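Local coordinates for protein galectin (Xenopus laevis, PDB 3WUD) that binds beta-galactosides such as lactose, as a proto-type galectin of the skin, close to but distinct from galectin-1, at residues Met7-Ser13 and Thr119-Met125; Cys19-Phe25 and Ala86-Phe92; Tyr44-Phe48 and Leu99-Leu103. All blocks are in the same frame, centred on the assembly; numbering follows the deposited sequence.

Contact 1. Residues Met7-Ser13 and Thr119-Met125; sequences MVMNNFS and TITFLSM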
loop_
_atom_site.group_PDB
_atom_site.type_symbol
_atom_site.label_atom_id
_atom_site.label_comp_id
_atom_site.label_asym_id
_atom_site.label_seq_id
_atom_site.Cartn_x
_atom_site.Cartn_y
_atom_site.Cartn_z
ATOM N N MET A 7 4.627 -8.584 -0.009
ATOM C CA MET A 7 4.751 -7.189 -0.080
ATOM C C MET A 7 4.427 -6.611 1.259
ATOM O O MET A 7 3.620 -7.200 2.002
ATOM C CB MET A 7 3.888 -6.697 -1.169
ATOM C CG MET A 7 2.453 -6.570 -0.924
ATOM S SD MET A 7 2.248 -4.837 -1.239
ATOM C CE MET A 7 1.809 -4.279 0.420
ATOM N N VAL A 8 5.060 -5.474 1.569
ATOM C CA VAL A 8 5.032 -4.921 2.895
ATOM C C VAL A 8 4.607 -3.444 2.725
ATOM O O VAL A 8 4.984 -2.804 1.735
ATOM C CB VAL A 8 6.441 -4.930 3.515
ATOM C CG1 VAL A 8 6.521 -3.937 4.695
ATOM C CG2 VAL A 8 6.791 -6.340 3.948
ATOM N N MET A 9 3.753 -2.979 3.588
ATOM C CA MET A 9 3.482 -1.513 3.706
ATOM C C MET A 9 3.798 -1.145 5.122
ATOM O O MET A 9 3.387 -1.845 6.085
ATOM C CB MET A 9 2.019 -1.208 3.413
ATOM C CG MET A 9 1.749 0.221 2.989
ATOM S SD MET A 9 0.011 0.586 2.526
ATOM C CE MET A 9 -0.217 -0.874 1.540
ATOM N N ASN A 10 4.454 0.003 5.285
ATOM C CA ASN A 10 4.840 0.407 6.609
ATOM C C ASN A 10 4.662 1.928 6.781
ATOM O O ASN A 10 4.859 2.686 5.826
ATOM C CB ASN A 10 6.344 0.020 6.762
ATOM C CG ASN A 10 6.887 0.184 8.203
ATOM O OD1 ASN A 10 8.008 0.723 8.417
ATOM N ND2 ASN A 10 6.167 -0.309 9.158
ATOM N N ASN A 11 4.327 2.313 8.011
ATOM C CA ASN A 11 4.181 3.737 8.491
ATOM C C ASN A 11 3.053 4.465 7.825
ATOM O O ASN A 11 3.121 5.661 7.586
ATOM C CB ASN A 11 5.512 4.473 8.485
ATOM C CG ASN A 11 6.433 4.024 9.664
ATOM O OD1 ASN A 11 5.987 3.421 10.692
ATOM N ND2 ASN A 11 7.730 4.292 9.504
ATOM N N PHE A 12 1.999 3.709 7.489
ATOM C CA PHE A 12 0.657 4.266 7.364
ATOM C C PHE A 12 0.124 4.317 8.820
ATOM O O PHE A 12 0.761 3.843 9.750
ATOM C CB PHE A 12 -0.204 3.427 6.422
ATOM C CG PHE A 12 -0.463 2.007 6.927
ATOM C CD1 PHE A 12 -1.639 1.690 7.598
ATOM C CD2 PHE A 12 0.488 0.981 6.729
ATOM C CE1 PHE A 12 -1.889 0.426 8.106
ATOM C CE2 PHE A 12 0.272 -0.263 7.264
ATOM C CZ PHE A 12 -0.936 -0.549 7.957
ATOM N N SER A 13 -1.041 4.890 9.055
ATOM C CA SER A 13 -1.684 4.776 10.387
ATOM C C SER A 13 -3.147 4.446 10.316
ATOM O O SER A 13 -3.978 5.247 9.858
ATOM C CB SER A 13 -1.431 5.978 11.336
ATOM O OG SER A 13 -1.350 7.173 10.647
ATOM N N THR A 119 -1.637 2.791 17.279
ATOM C CA THR A 119 -2.055 2.726 15.869
ATOM C C THR A 119 -1.483 1.466 15.190
ATOM O O THR A 119 -0.364 1.032 15.550
ATOM C CB THR A 119 -1.435 3.932 15.164
ATOM O OG1 THR A 119 -1.768 5.094 15.930
ATOM C CG2 THR A 119 -2.012 4.135 13.869
ATOM N N ILE A 120 -2.234 0.927 14.235
ATOM C CA ILE A 120 -1.679 -0.033 13.279
ATOM C C ILE A 120 -0.895 0.686 12.197
ATOM O O ILE A 120 -1.435 1.522 11.447
ATOM C CB ILE A 120 -2.743 -0.978 12.735
ATOM C CG1 ILE A 120 -3.221 -1.869 13.901
ATOM C CG2 ILE A 120 -2.198 -1.799 11.540
ATOM C CD1 ILE A 120 -4.512 -2.581 13.698
ATOM N N THR A 121 0.370 0.288 12.089
ATOM C CA THR A 121 1.293 0.916 11.162
ATOM C C THR A 121 1.995 -0.034 10.179
ATOM O O THR A 121 2.817 0.414 9.421
ATOM C CB THR A 121 2.369 1.704 11.941
ATOM O OG1 THR A 121 3.152 0.769 12.718
ATOM C CG2 THR A 121 1.664 2.755 12.787
ATOM N N PHE A 122 1.679 -1.314 10.224
ATOM C CA PHE A 122 2.367 -2.287 9.426
ATOM C C PHE A 122 1.403 -3.303 8.803
ATOM O O PHE A 122 0.521 -3.788 9.478
ATOM C CB PHE A 122 3.402 -3.045 10.274
ATOM C CG PHE A 122 4.190 -4.111 9.501
ATOM C CD1 PHE A 122 3.770 -5.417 9.485
ATOM C CD2 PHE A 122 5.359 -3.775 8.855
ATOM C CE1 PHE A 122 4.497 -6.405 8.852
ATOM C CE2 PHE A 122 6.119 -4.763 8.208
ATOM C CZ PHE A 122 5.640 -6.053 8.156
ATOM N N LEU A 123 1.656 -3.619 7.564
ATOM C CA LEU A 123 0.917 -4.589 6.808
ATOM C C LEU A 123 1.885 -5.440 5.989
ATOM O O LEU A 123 2.837 -4.954 5.351
ATOM C CB LEU A 123 -0.017 -3.868 5.865
ATOM C CG LEU A 123 -0.748 -4.734 4.823
ATOM C CD1 LEU A 123 -0.060 -5.381 3.626
ATOM C CD2 LEU A 123 -1.639 -5.739 5.425
ATOM N N SER A 124 1.671 -6.737 5.972
ATOM C CA SER A 124 2.388 -7.524 4.943
ATOM C C SER A 124 1.465 -8.608 4.400
ATOM O O SER A 124 0.488 -8.977 4.987
ATOM C CB SER A 124 3.710 -8.125 5.438
ATOM O OG SER A 124 3.496 -9.083 6.472
ATOM N N MET A 125 1.779 -9.104 3.238
ATOM C CA MET A 125 0.927 -10.164 2.693
ATOM C C MET A 125 1.752 -11.095 1.830
ATOM O O MET A 125 2.808 -10.714 1.278
ATOM C CB MET A 125 -0.241 -9.567 1.955
ATOM C CG MET A 125 0.180 -8.774 0.742
ATOM S SD MET A 125 -1.180 -7.786 0.122
ATOM C CE MET A 125 -1.609 -8.533 -1.432
HETATM O O HOH W 1 5.684 0.569 11.540
#
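Strands 7-10 and 120-125 run antiparallel, their axes 4.6 Å apart at 172°. M9 and L123 form a hydrogen-bonded pair (M9 N to L123 O 2.8 Å, L123 N to M9 O 2.9 Å). M125 N donates to M7 O at 2.9 Å, while the return bond from M7 N to M125 O (3.1 Å) is weak. N11 N closes the ladder on T121 O at 2.8 Å, where the chain turns a corner. V8, N10, F122 and S124 share one face, with V8 CG1 3.6 Å from F122 CE2. M7, M9, L123 and M125 line the other, M7 CG lying 3.6 Å from M125 CG. Past the corner F12 slips beneath this hydrophobic face, its CE2 3.9 Å from L123 CB. A water bridges N11 OD1 (3.0 Å) and T121 OG1 (2.8 Å). V8, M9 and N10 also pair antiparallel with a strand of the second subunit, continuing the sheet across the dimer. One face is therefore oily and faces the sandwich core, whereas solvent reaches the polar corner.

Contact 2. Residues Cys19-Phe25 and Ala86-Phe92; sequences CLELKGF and AETSICF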
loop_
_atom_site.group_PDB
_atom_site.type_symbol
_atom_site.label_atom_id
_atom_site.label_comp_id
_atom_site.label_asym_id
_atom_site.label_seq_id
_atom_site.Cartn_x
_atom_site.Cartn_y
_atom_site.Cartn_z
ATOM N N CYS A 19 -11.126 1.165 9.312
ATOM C CA CYS A 19 -10.881 -0.130 8.692
ATOM C C CYS A 19 -9.986 0.044 7.484
ATOM O O CYS A 19 -9.887 1.108 6.861
ATOM C CB CYS A 19 -12.157 -1.025 8.472
ATOM S SG CYS A 19 -13.156 -1.056 6.934
ATOM N N LEU A 20 -9.222 -1.007 7.239
ATOM C CA LEU A 20 -8.297 -1.102 6.132
ATOM C C LEU A 20 -8.908 -2.201 5.252
ATOM O O LEU A 20 -9.142 -3.304 5.724
ATOM C CB LEU A 20 -6.915 -1.469 6.656
ATOM C CG LEU A 20 -5.809 -1.704 5.594
ATOM C CD1 LEU A 20 -4.416 -1.770 6.177
ATOM C CD2 LEU A 20 -6.029 -3.004 4.812
ATOM N N GLU A 21 -9.264 -1.856 4.046
ATOM C CA GLU A 21 -9.775 -2.828 3.069
ATOM C C GLU A 21 -8.705 -3.238 2.132
ATOM O O GLU A 21 -8.027 -2.394 1.580
ATOM C CB GLU A 21 -10.903 -2.228 2.219
ATOM C CG GLU A 21 -11.446 -3.264 1.223
ATOM C CD GLU A 21 -12.113 -2.651 0.010
ATOM O OE1 GLU A 21 -11.879 -3.147 -1.139
ATOM O OE2 GLU A 21 -12.869 -1.684 0.220
ATOM N N LEU A 22 -8.533 -4.549 1.936
ATOM C CA LEU A 22 -7.561 -5.089 0.983
ATOM C C LEU A 22 -8.305 -5.876 -0.107
ATOM O O LEU A 22 -9.183 -6.662 0.208
ATOM C CB LEU A 22 -6.559 -6.019 1.669
ATOM C CG LEU A 22 -5.296 -6.382 0.878
ATOM C CD1 LEU A 22 -4.053 -6.330 1.735
ATOM C CD2 LEU A 22 -5.396 -7.763 0.200
ATOM N N LYS A 23 -7.954 -5.629 -1.365
ATOM C CA LYS A 23 -8.448 -6.423 -2.475
ATOM C C LYS A 23 -7.239 -7.043 -3.164
ATOM O O LYS A 23 -6.256 -6.373 -3.420
ATOM C CB LYS A 23 -9.266 -5.540 -3.445
ATOM C CG LYS A 23 -9.958 -6.318 -4.561
ATOM C CD LYS A 23 -10.844 -5.397 -5.403
ATOM C CE LYS A 23 -12.191 -5.184 -4.760
ATOM N NZ LYS A 23 -13.080 -4.347 -5.645
ATOM N N GLY A 24 -7.316 -8.317 -3.552
ATOM C CA GLY A 24 -6.169 -8.986 -4.114
ATOM C C GLY A 24 -6.659 -10.158 -4.957
ATOM O O GLY A 24 -7.828 -10.552 -4.852
ATOM N N PHE A 25 -5.735 -10.769 -5.706
ATOM C CA PHE A 25 -6.053 -11.905 -6.561
ATOM C C PHE A 25 -5.361 -13.151 -6.021
ATOM O O PHE A 25 -4.186 -13.128 -5.792
ATOM C CB PHE A 25 -5.634 -11.678 -8.041
ATOM C CG PHE A 25 -6.110 -12.785 -8.981
ATOM C CD1 PHE A 25 -7.322 -12.677 -9.649
ATOM C CD2 PHE A 25 -5.332 -13.905 -9.174
ATOM C CE1 PHE A 25 -7.752 -13.690 -10.501
ATOM C CE2 PHE A 25 -5.750 -14.941 -10.040
ATOM C CZ PHE A 25 -6.958 -14.830 -10.672
ATOM N N ALA A 86 -9.252 -16.221 -8.238
ATOM C CA ALA A 86 -10.282 -15.221 -8.132
ATOM C C ALA A 86 -9.807 -14.071 -7.266
ATOM O O ALA A 86 -8.932 -14.246 -6.426
ATOM C CB ALA A 86 -11.534 -15.803 -7.501
ATOM N N GLU A 87 -10.477 -12.939 -7.438
ATOM C CA GLU A 87 -10.325 -11.788 -6.572
ATOM C C GLU A 87 -11.070 -11.977 -5.249
ATOM O O GLU A 87 -12.097 -12.696 -5.188
ATOM C CB GLU A 87 -10.854 -10.543 -7.301
ATOM C CG GLU A 87 -10.281 -9.227 -6.807
ATOM C CD GLU A 87 -10.326 -8.137 -7.886
ATOM O OE1 GLU A 87 -11.396 -7.908 -8.451
ATOM O OE2 GLU A 87 -9.297 -7.543 -8.198
ATOM N N THR A 88 -10.522 -11.391 -4.184
ATOM C CA THR A 88 -11.196 -11.325 -2.916
ATOM C C THR A 88 -10.955 -9.950 -2.304
ATOM O O THR A 88 -10.029 -9.310 -2.685
ATOM C CB THR A 88 -10.764 -12.445 -1.967
ATOM O OG1 THR A 88 -11.659 -12.434 -0.836
ATOM C CG2 THR A 88 -9.279 -12.259 -1.548
ATOM N N SER A 89 -11.834 -9.516 -1.403
ATOM C CA SER A 89 -11.694 -8.261 -0.655
ATOM C C SER A 89 -12.011 -8.545 0.802
ATOM O O SER A 89 -12.966 -9.280 1.119
ATOM C CB SER A 89 -12.603 -7.160 -1.244
ATOM O OG SER A 89 -13.935 -7.488 -1.020
ATOM N N ILE A 90 -11.181 -8.055 1.724
ATOM C CA ILE A 90 -11.394 -8.249 3.157
ATOM C C ILE A 90 -11.216 -6.887 3.847
ATOM O O ILE A 90 -10.273 -6.137 3.420
ATOM C CB ILE A 90 -10.361 -9.279 3.711
ATOM C CG1 ILE A 90 -10.434 -10.614 2.928
ATOM C CG2 ILE A 90 -10.515 -9.486 5.217
ATOM C CD1 ILE A 90 -9.150 -10.972 2.237
ATOM N N CYS A 91 -12.035 -6.571 4.878
ATOM C CA CYS A 91 -11.855 -5.303 5.695
ATOM C C CYS A 91 -11.446 -5.705 7.099
ATOM O O CYS A 91 -12.027 -6.593 7.733
ATOM C CB CYS A 91 -13.056 -4.272 5.783
ATOM S SG CYS A 91 -12.413 -2.544 5.713
ATOM N N PHE A 92 -10.439 -5.045 7.591
ATOM C CA PHE A 92 -9.991 -5.196 8.982
ATOM C C PHE A 92 -10.340 -3.937 9.745
ATOM O O PHE A 92 -9.809 -2.920 9.403
ATOM C CB PHE A 92 -8.492 -5.465 8.993
ATOM C CG PHE A 92 -8.094 -6.684 8.186
ATOM C CD1 PHE A 92 -7.891 -7.908 8.807
ATOM C CD2 PHE A 92 -7.833 -6.542 6.835
ATOM C CE1 PHE A 92 -7.494 -9.006 8.049
ATOM C CE2 PHE A 92 -7.461 -7.613 6.092
ATOM C CZ PHE A 92 -7.296 -8.857 6.711
#
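In the galectin beta-sandwich, strands 19-25 and 86-92 are neighbours in the five-stranded sheet, antiparallel at 165° with axes 4.5 Å apart. Three hydrogen-bonded pairs, L20 with F92, L22 with I90 and G24 with T88, each give two backbone bonds of 2.8 to 3.0 Å between N and O atoms, such as L22 N to I90 O at 2.8 Å. The side chains of L20, L22, T88, I90 and F92 enter the core. L20 is t at both chi1 and chi2, and F92 takes chi1 m, which leaves L20 CD2 and F92 CD2 4.5 Å apart and brings L20 O to the edge of the F92 ring. The F92 ring in turn meets F48 of the facing sheet edge-to-face. L22 is t and I90 m at chi1, each with chi2 between wells; L22 packs on I133, I90 on I35. G24 contributes no side chain opposite T88, which rests on F82 and I128.

On the other face E21, K23 and F25 all hold chi1 t. K23 continues t at chi2 and lies along its neighbours, CG 3.7 Å from E87 CG and CE 4.1 Å from S89 CB. F25 starts on this face, and its ring comes back over the partner strand, one face over A86 N, 3.6 Å from F25 CZ. The two strands are also joined covalently by a disulfide between C19 and C91, whose residues are not directly paired: C91 pairs with E21. Both cysteines have chi1 between wells and both were deposited in two conformers; in the one given, C19 SG and C91 SG are 2.1 Å apart with chi3 91°.

Contact 3. Residues Tyr44-Phe48 and Leu99-Leu103; sequences YVIHF and LKVKL. With GAL (beta-D-galactopyranose), chain B.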
loop_
_atom_site.group_PDB
_atom_site.type_symbol
_atom_site.label_atom_id
_atom_site.label_comp_id
_atom_site.label_asym_id
_atom_site.label_seq_id
_atom_site.Cartn_x
_atom_site.Cartn_y
_atom_site.Cartn_z
ATOM N N TYR A 44 2.657 -8.878 14.933
ATOM C CA TYR A 44 1.400 -8.936 14.183
ATOM C C TYR A 44 0.312 -8.998 15.218
ATOM O O TYR A 44 0.160 -9.965 15.975
ATOM C CB TYR A 44 1.303 -10.143 13.246
ATOM C CG TYR A 44 2.418 -10.401 12.281
ATOM C CD1 TYR A 44 3.254 -9.404 11.727
ATOM C CD2 TYR A 44 2.617 -11.698 11.805
ATOM C CE1 TYR A 44 4.256 -9.702 10.789
ATOM C CE2 TYR A 44 3.613 -12.006 10.857
ATOM C CZ TYR A 44 4.408 -11.026 10.350
ATOM O OH TYR A 44 5.356 -11.434 9.449
ATOM N N VAL A 45 -0.515 -7.949 15.226
ATOM C CA VAL A 45 -1.779 -7.988 15.910
ATOM C C VAL A 45 -2.712 -9.060 15.320
ATOM O O VAL A 45 -3.395 -9.735 16.045
ATOM C CB VAL A 45 -2.473 -6.578 15.910
ATOM C CG1 VAL A 45 -3.698 -6.652 16.763
ATOM C CG2 VAL A 45 -1.546 -5.499 16.514
ATOM N N ILE A 46 -2.733 -9.187 14.003
ATOM C CA ILE A 46 -3.382 -10.352 13.295
ATOM C C ILE A 46 -2.514 -10.889 12.141
ATOM O O ILE A 46 -1.957 -10.179 11.329
ATOM C CB ILE A 46 -4.854 -10.078 12.851
ATOM C CG1 ILE A 46 -5.541 -11.384 12.386
ATOM C CG2 ILE A 46 -4.873 -9.038 11.771
ATOM C CD1 ILE A 46 -7.051 -11.187 12.180
ATOM N N HIS A 47 -2.445 -12.232 12.092
ATOM C CA HIS A 47 -1.987 -13.020 10.998
ATOM C C HIS A 47 -3.242 -13.736 10.569
ATOM O O HIS A 47 -3.793 -14.542 11.347
ATOM C CB HIS A 47 -0.896 -14.002 11.448
ATOM C CG HIS A 47 -0.560 -15.083 10.449
ATOM N ND1 HIS A 47 0.205 -14.861 9.328
ATOM C CD2 HIS A 47 -0.825 -16.401 10.475
ATOM C CE1 HIS A 47 0.410 -16.022 8.709
ATOM N NE2 HIS A 47 -0.164 -16.965 9.425
ATOM N N PHE A 48 -3.726 -13.384 9.390
ATOM C CA PHE A 48 -4.973 -13.829 8.802
ATOM C C PHE A 48 -4.627 -14.759 7.648
ATOM O O PHE A 48 -4.038 -14.333 6.655
ATOM C CB PHE A 48 -5.725 -12.610 8.272
ATOM C CG PHE A 48 -6.981 -12.935 7.547
ATOM C CD1 PHE A 48 -8.154 -13.171 8.256
ATOM C CD2 PHE A 48 -7.012 -12.993 6.158
ATOM C CE1 PHE A 48 -9.337 -13.453 7.596
ATOM C CE2 PHE A 48 -8.194 -13.307 5.465
ATOM C CZ PHE A 48 -9.345 -13.563 6.214
ATOM N N LEU A 99 -9.956 -6.846 16.646
ATOM C CA LEU A 99 -10.136 -6.514 15.229
ATOM C C LEU A 99 -11.374 -7.236 14.796
ATOM O O LEU A 99 -11.647 -8.338 15.230
ATOM C CB LEU A 99 -8.983 -6.962 14.361
ATOM C CG LEU A 99 -7.583 -6.402 14.635
ATOM C CD1 LEU A 99 -6.754 -6.861 13.462
ATOM C CD2 LEU A 99 -7.592 -4.885 14.772
ATOM N N LYS A 100 -12.147 -6.579 13.966
ATOM C CA LYS A 100 -13.286 -7.196 13.339
ATOM C C LYS A 100 -12.896 -7.425 11.894
ATOM O O LYS A 100 -12.486 -6.469 11.193
ATOM C CB LYS A 100 -14.526 -6.273 13.483
ATOM C CG LYS A 100 -15.748 -6.732 12.724
ATOM C CD LYS A 100 -16.829 -5.648 12.826
ATOM C CE LYS A 100 -18.091 -6.184 13.464
ATOM N NZ LYS A 100 -17.840 -6.661 14.853
ATOM N N VAL A 101 -13.004 -8.679 11.441
ATOM C CA VAL A 101 -12.607 -9.064 10.081
ATOM C C VAL A 101 -13.892 -9.230 9.304
ATOM O O VAL A 101 -14.740 -10.037 9.728
ATOM C CB VAL A 101 -11.889 -10.370 10.046
ATOM C CG1 VAL A 101 -11.533 -10.784 8.626
ATOM C CG2 VAL A 101 -10.625 -10.311 10.962
ATOM N N LYS A 102 -14.012 -8.479 8.227
ATOM C CA LYS A 102 -15.288 -8.462 7.406
ATOM C C LYS A 102 -14.986 -8.998 6.021
ATOM O O LYS A 102 -14.137 -8.476 5.284
ATOM C CB LYS A 102 -15.844 -7.012 7.321
ATOM C CG LYS A 102 -15.894 -6.242 8.598
ATOM C CD LYS A 102 -16.467 -4.842 8.350
ATOM C CE LYS A 102 -16.183 -3.904 9.490
ATOM N NZ LYS A 102 -16.171 -2.502 9.002
ATOM N N LEU A 103 -15.694 -10.066 5.644
ATOM C CA LEU A 103 -15.507 -10.775 4.441
ATOM C C LEU A 103 -16.531 -10.305 3.385
ATOM O O LEU A 103 -17.580 -9.672 3.733
ATOM C CB LEU A 103 -15.613 -12.251 4.701
ATOM C CG LEU A 103 -14.605 -12.767 5.757
ATOM C CD1 LEU A 103 -14.868 -14.215 6.072
ATOM C CD2 LEU A 103 -13.170 -12.507 5.297
HETATM C C1 GAL B . 1.895 -22.296 11.313
HETATM C C2 GAL B . 2.379 -21.765 9.971
HETATM C C3 GAL B . 2.684 -20.268 9.979
HETATM C C4 GAL B . 1.497 -19.534 10.619
HETATM C C5 GAL B . 1.145 -20.192 11.961
HETATM C C6 GAL B . -0.023 -19.576 12.698
HETATM O O2 GAL B . 3.582 -22.427 9.603
HETATM O O3 GAL B . 3.012 -19.847 8.667
HETATM O O4 GAL B . 0.360 -19.591 9.747
HETATM O O5 GAL B . 0.793 -21.576 11.829
HETATM O O6 GAL B . -0.311 -20.195 13.937
#
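Across the galectin beta-sandwich, strand 46-48 of the sugar-binding sheet faces strand 99-103 of the opposite sheet. The axes lie 10.5 Å apart at closest and run nearly parallel (19°), so contact is made by side chains alone. L99 comes first, with its CD1 3.3 Å from I46 CG2 and its CG 4.4 Å from V45 CG1. V45 and I46 form a classic beta bulge opposite L37, which lets these consecutive residues both point toward the facing strand. K100 points away, and its NZ makes a weak hydrogen bond to N110. V101 sits between two partners, CG2 3.9 Å from I46 CD1 and CG1 3.6 Å from F48 CE1. K102 again faces outward, in a salt bridge with E93. L103 starts sideways and brings CD2 to 4.1 Å from F48 CZ. The contact is thus wholly apolar and buried, and I90 and F109 also border it. H47, between I46 and F48, projects from the opposite face of its strand into the glycan pocket, where E55, N64, R51 and E74 also bind the galactose. H47 ND1 is hydrogen-bonded to N36, while H47 NE2 is hydrogen-bonded to O4 of the galactose at 2.7 Å.

The three contacts sample both sheets of one beta-sandwich. Contact 1 joins two strands of the six-stranded sheet, contact 2 two strands of the five-stranded sheet, and contact 3 spans the core between them. Their centres lie about 15 Å (1 and 2), 13 Å (1 and 3) and 11 Å (2 and 3) apart. Contact 1 encloses the others in sequence, whereas the segments of contacts 2 and 3 alternate. Strands 86-95 and 98-103 are neighbours, with a probable hydrogen bond from K102 N to C91 O (2.8 Å). M125 SD meets L22 CD1 at 3.6 Å. Apolar side chains of both sheets thus share one core, with the disulfide and sugar pocket on opposite outer faces and the dimer interface at edge strand 7-10.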